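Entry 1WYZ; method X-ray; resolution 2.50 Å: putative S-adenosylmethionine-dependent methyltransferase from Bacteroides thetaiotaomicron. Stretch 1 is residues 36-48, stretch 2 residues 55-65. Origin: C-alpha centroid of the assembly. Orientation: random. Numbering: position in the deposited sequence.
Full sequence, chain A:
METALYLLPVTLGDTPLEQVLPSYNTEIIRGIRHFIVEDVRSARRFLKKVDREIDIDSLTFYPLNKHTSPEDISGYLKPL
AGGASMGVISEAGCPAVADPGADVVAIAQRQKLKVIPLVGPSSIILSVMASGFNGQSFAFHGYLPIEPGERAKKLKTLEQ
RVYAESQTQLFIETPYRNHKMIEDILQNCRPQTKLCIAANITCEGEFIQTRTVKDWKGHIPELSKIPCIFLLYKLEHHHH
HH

Stretch 1 (36-48) IVEDVRSARRFLK
Stretch 2 55-65: DIDSLTFYPLN

Stretch 1 runs as a strand through Ile 36 and Val 37, turns at Glu 38 (phi/psi -86/-8) and Asp 39 (-177/113), and enters a helix at Val 40. Asp 39, chi1 t, caps that helix: its OD2 accepts from Ser 42 N at 3.0 Å with an angle of 177°. Stretch 2 first passes the helix, then joins the strand, and 738 Å² is buried in all.

Ile 56 (-68/18; chi1 p, chi2 t) points toward the helix, its CD1 lying 3.4 Å from Arg 44 CD, while its carbonyl O sits over one face of the Arg 44 guanidinium. The extended start of Arg 44 (t, t, m) carries that group out from the helix to Ile 56 O and Leu 59. Leu 59 (-53/84; t, p) starts sideways, but its end comes nearer, with CD1 3.2 Å from Arg 44 NH2, near the guanidinium plane; its high B-factors make this placement less secure.

Phe 61 (-64/118; chi1 m, chi2 75°) points toward the helix and is buried. Val 40 CG2 lies 3.9 Å from Phe 61 CG, Leu 47 CD1 3.7 Å from Phe 61 CE2, and Arg 44 NH2 3.7 Å from Phe 61 CE1. Contacts one and two turns apart thus place the ring along the helix.

Tyr 62 and Pro 63 form the strand, parallel to stretch 1. Tyr 62 (-98/118; chi1 m) pairs with Ile 36, CA to CA 4.7 Å, and their side chains share a sheet face; Ile 36 CD1 (m, m) reaches Tyr 62 CB at a tight 3.0 Å. Tyr 62 O accepts from Val 37 N at 3.0 Å, 160°. Pro 63 (-68/137) pairs with Val 37 on the other face, CA to CA 5.3 Å. In the parallel register Val 37 bonds to the residues flanking Pro 63, so the next donor is Leu 64 (-132/140; t, m), whose N reaches Val 37 O at 2.7 Å, 134°. Leu 64 CG also packs 3.8 Å from Ile 36 CG2.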

# COMPACT_ATOMS: atom_id res chain seq x y z
N ILE A 36 14.76 15.63 1.65
CA ILE A 36 15.67 14.75 0.95
C ILE A 36 14.79 14.28 -0.21
O ILE A 36 13.75 13.67 0.01
CB ILE A 36 16.11 13.56 1.83
CG1 ILE A 36 17.04 14.05 2.94
CG2 ILE A 36 16.88 12.54 1.00
CD1 ILE A 36 18.38 14.58 2.56
N VAL A 37 15.21 14.58 -1.43
CA VAL A 37 14.41 14.25 -2.61
C VAL A 37 15.13 13.59 -3.77
O VAL A 37 16.36 13.64 -3.89
CB VAL A 37 13.73 15.51 -3.15
CG1 VAL A 37 12.78 16.09 -2.11
CG2 VAL A 37 14.80 16.54 -3.52
N GLU A 38 14.34 12.98 -4.65
CA GLU A 38 14.84 12.31 -5.84
C GLU A 38 15.00 13.30 -6.98
O GLU A 38 15.54 12.96 -8.03
CB GLU A 38 13.89 11.19 -6.26
CG GLU A 38 13.81 10.05 -5.26
CD GLU A 38 12.68 9.10 -5.56
OE1 GLU A 38 12.63 8.55 -6.68
OE2 GLU A 38 11.83 8.90 -4.66
N ASP A 39 14.52 14.52 -6.77
CA ASP A 39 14.62 15.59 -7.77
C ASP A 39 14.06 16.90 -7.23
O ASP A 39 12.86 17.03 -7.00
CB ASP A 39 13.89 15.21 -9.05
CG ASP A 39 13.96 16.31 -10.10
OD1 ASP A 39 15.08 16.77 -10.41
OD2 ASP A 39 12.89 16.72 -10.60
N VAL A 40 14.94 17.87 -7.06
CA VAL A 40 14.56 19.17 -6.54
C VAL A 40 13.52 19.88 -7.41
O VAL A 40 12.69 20.62 -6.90
CB VAL A 40 15.79 20.09 -6.37
CG1 VAL A 40 16.38 20.42 -7.74
CG2 VAL A 40 15.41 21.35 -5.62
N ARG A 41 13.57 19.64 -8.72
CA ARG A 41 12.60 20.28 -9.60
C ARG A 41 11.19 19.89 -9.20
O ARG A 41 10.43 20.72 -8.68
CB ARG A 41 12.86 19.89 -11.06
CG ARG A 41 14.17 20.44 -11.62
CD ARG A 41 14.03 20.84 -13.09
NE ARG A 41 13.18 22.01 -13.29
CZ ARG A 41 13.49 23.25 -12.89
NH1 ARG A 41 14.64 23.48 -12.27
NH2 ARG A 41 12.65 24.25 -13.12
N SER A 42 10.83 18.63 -9.42
CA SER A 42 9.50 18.12 -9.08
C SER A 42 9.14 18.38 -7.62
O SER A 42 8.01 18.76 -7.30
CB SER A 42 9.42 16.62 -9.36
OG SER A 42 8.20 16.07 -8.88
N ALA A 43 10.12 18.17 -6.74
CA ALA A 43 9.93 18.37 -5.31
C ALA A 43 9.58 19.82 -4.99
O ALA A 43 8.58 20.09 -4.33
CB ALA A 43 11.19 17.95 -4.54
N ARG A 44 10.40 20.75 -5.46
CA ARG A 44 10.16 22.16 -5.20
C ARG A 44 8.79 22.55 -5.77
O ARG A 44 8.00 23.19 -5.08
CB ARG A 44 11.28 23.02 -5.80
CG ARG A 44 11.17 24.50 -5.45
CD ARG A 44 12.37 25.31 -5.92
NE ARG A 44 13.57 25.07 -5.12
CZ ARG A 44 14.54 25.97 -4.95
NH1 ARG A 44 14.44 27.17 -5.51
NH2 ARG A 44 15.60 25.68 -4.20
N ARG A 45 8.52 22.16 -7.01
CA ARG A 45 7.23 22.49 -7.63
C ARG A 45 6.11 21.94 -6.76
O ARG A 45 5.10 22.60 -6.54
CB ARG A 45 7.14 21.87 -9.03
CG ARG A 45 8.27 22.26 -9.97
CD ARG A 45 8.08 21.63 -11.35
NE ARG A 45 6.95 22.21 -12.08
CZ ARG A 45 6.93 23.45 -12.57
NH1 ARG A 45 7.98 24.25 -12.41
NH2 ARG A 45 5.86 23.89 -13.22
N PHE A 46 6.30 20.72 -6.26
CA PHE A 46 5.31 20.08 -5.41
C PHE A 46 4.96 20.89 -4.17
O PHE A 46 3.79 21.10 -3.87
CB PHE A 46 5.80 18.71 -4.97
CG PHE A 46 4.96 18.08 -3.91
CD1 PHE A 46 3.71 17.55 -4.23
CD2 PHE A 46 5.41 18.00 -2.59
CE1 PHE A 46 2.91 16.95 -3.23
CE2 PHE A 46 4.62 17.40 -1.60
CZ PHE A 46 3.38 16.87 -1.92
N LEU A 47 5.98 21.32 -3.43
CA LEU A 47 5.74 22.08 -2.21
C LEU A 47 4.98 23.37 -2.51
O LEU A 47 4.32 23.92 -1.63
CB LEU A 47 7.06 22.39 -1.49
CG LEU A 47 7.84 21.21 -0.88
CD1 LEU A 47 9.16 21.73 -0.34
CD2 LEU A 47 7.03 20.55 0.23
N LYS A 48 5.08 23.85 -3.75
CA LYS A 48 4.39 25.07 -4.16
C LYS A 48 2.90 24.79 -4.21
O LYS A 48 2.08 25.60 -3.77
CB LYS A 48 4.86 25.52 -5.55
CG LYS A 48 5.92 26.63 -5.56
CD LYS A 48 5.33 28.02 -5.28
CE LYS A 48 5.55 28.49 -3.85
NZ LYS A 48 4.73 27.75 -2.86
N ASP A 55 8.08 29.50 1.62
CA ASP A 55 9.15 30.15 0.90
C ASP A 55 10.21 29.14 0.46
O ASP A 55 10.99 28.65 1.28
CB ASP A 55 9.79 31.24 1.77
CG ASP A 55 11.01 31.86 1.13
OD1 ASP A 55 11.05 31.93 -0.12
OD2 ASP A 55 11.92 32.28 1.88
N ILE A 56 10.23 28.82 -0.83
CA ILE A 56 11.20 27.86 -1.34
C ILE A 56 12.63 28.37 -1.29
O ILE A 56 13.51 27.85 -1.97
CB ILE A 56 10.87 27.41 -2.79
CG1 ILE A 56 10.83 28.62 -3.73
CG2 ILE A 56 9.54 26.68 -2.82
CD1 ILE A 56 10.88 28.28 -5.22
N ASP A 57 12.87 29.40 -0.48
CA ASP A 57 14.21 29.95 -0.32
C ASP A 57 14.87 29.18 0.82
O ASP A 57 15.96 29.53 1.29
CB ASP A 57 14.15 31.45 0.01
CG ASP A 57 15.48 32.16 -0.22
OD1 ASP A 57 16.50 31.46 -0.43
OD2 ASP A 57 15.51 33.41 -0.18
N SER A 58 14.20 28.12 1.27
CA SER A 58 14.72 27.25 2.33
C SER A 58 15.52 26.16 1.63
O SER A 58 15.47 24.98 2.00
CB SER A 58 13.57 26.62 3.13
OG SER A 58 12.80 25.72 2.35
N LEU A 59 16.24 26.57 0.59
CA LEU A 59 17.06 25.68 -0.24
C LEU A 59 18.03 24.81 0.55
O LEU A 59 19.20 25.14 0.70
CB LEU A 59 17.83 26.50 -1.28
CG LEU A 59 18.86 25.80 -2.18
CD1 LEU A 59 18.27 24.55 -2.81
CD2 LEU A 59 19.32 26.78 -3.25
N THR A 60 17.51 23.69 1.03
CA THR A 60 18.29 22.72 1.78
C THR A 60 17.90 21.36 1.24
O THR A 60 18.13 20.33 1.87
CB THR A 60 17.96 22.79 3.29
OG1 THR A 60 16.54 22.82 3.47
CG2 THR A 60 18.58 24.03 3.91
N PHE A 61 17.30 21.37 0.05
CA PHE A 61 16.88 20.14 -0.60
C PHE A 61 18.13 19.31 -0.92
O PHE A 61 18.99 19.75 -1.68
CB PHE A 61 16.14 20.43 -1.90
CG PHE A 61 15.00 21.41 -1.76
CD1 PHE A 61 15.23 22.77 -1.58
CD2 PHE A 61 13.68 20.96 -1.83
CE1 PHE A 61 14.16 23.68 -1.49
CE2 PHE A 61 12.60 21.86 -1.74
CZ PHE A 61 12.85 23.22 -1.57
N TYR A 62 18.22 18.12 -0.34
CA TYR A 62 19.36 17.25 -0.58
C TYR A 62 19.00 16.21 -1.64
O TYR A 62 18.07 15.42 -1.46
CB TYR A 62 19.77 16.52 0.71
CG TYR A 62 20.22 17.45 1.82
CD1 TYR A 62 21.40 18.19 1.71
CD2 TYR A 62 19.47 17.59 2.99
CE1 TYR A 62 21.81 19.06 2.73
CE2 TYR A 62 19.88 18.45 4.02
CZ TYR A 62 21.04 19.19 3.88
OH TYR A 62 21.41 20.05 4.89
N PRO A 63 19.71 16.22 -2.79
CA PRO A 63 19.47 15.27 -3.89
C PRO A 63 19.84 13.85 -3.48
O PRO A 63 20.89 13.63 -2.86
CB PRO A 63 20.37 15.81 -5.00
CG PRO A 63 20.39 17.28 -4.73
CD PRO A 63 20.59 17.31 -3.23
N LEU A 64 18.99 12.89 -3.84
CA LEU A 64 19.20 11.49 -3.49
C LEU A 64 19.01 10.57 -4.71
O LEU A 64 18.11 10.77 -5.52
CB LEU A 64 18.20 11.11 -2.39
CG LEU A 64 18.52 10.00 -1.38
CD1 LEU A 64 18.56 8.64 -2.05
CD2 LEU A 64 19.83 10.33 -0.71
N ASN A 65 19.87 9.55 -4.83
CA ASN A 65 19.82 8.59 -5.93
C ASN A 65 19.80 7.14 -5.44
O ASN A 65 19.82 6.89 -4.23
CB ASN A 65 21.03 8.75 -6.85
CG ASN A 65 20.72 9.56 -8.09
OD1 ASN A 65 19.67 9.38 -8.71
ND2 ASN A 65 21.64 10.44 -8.46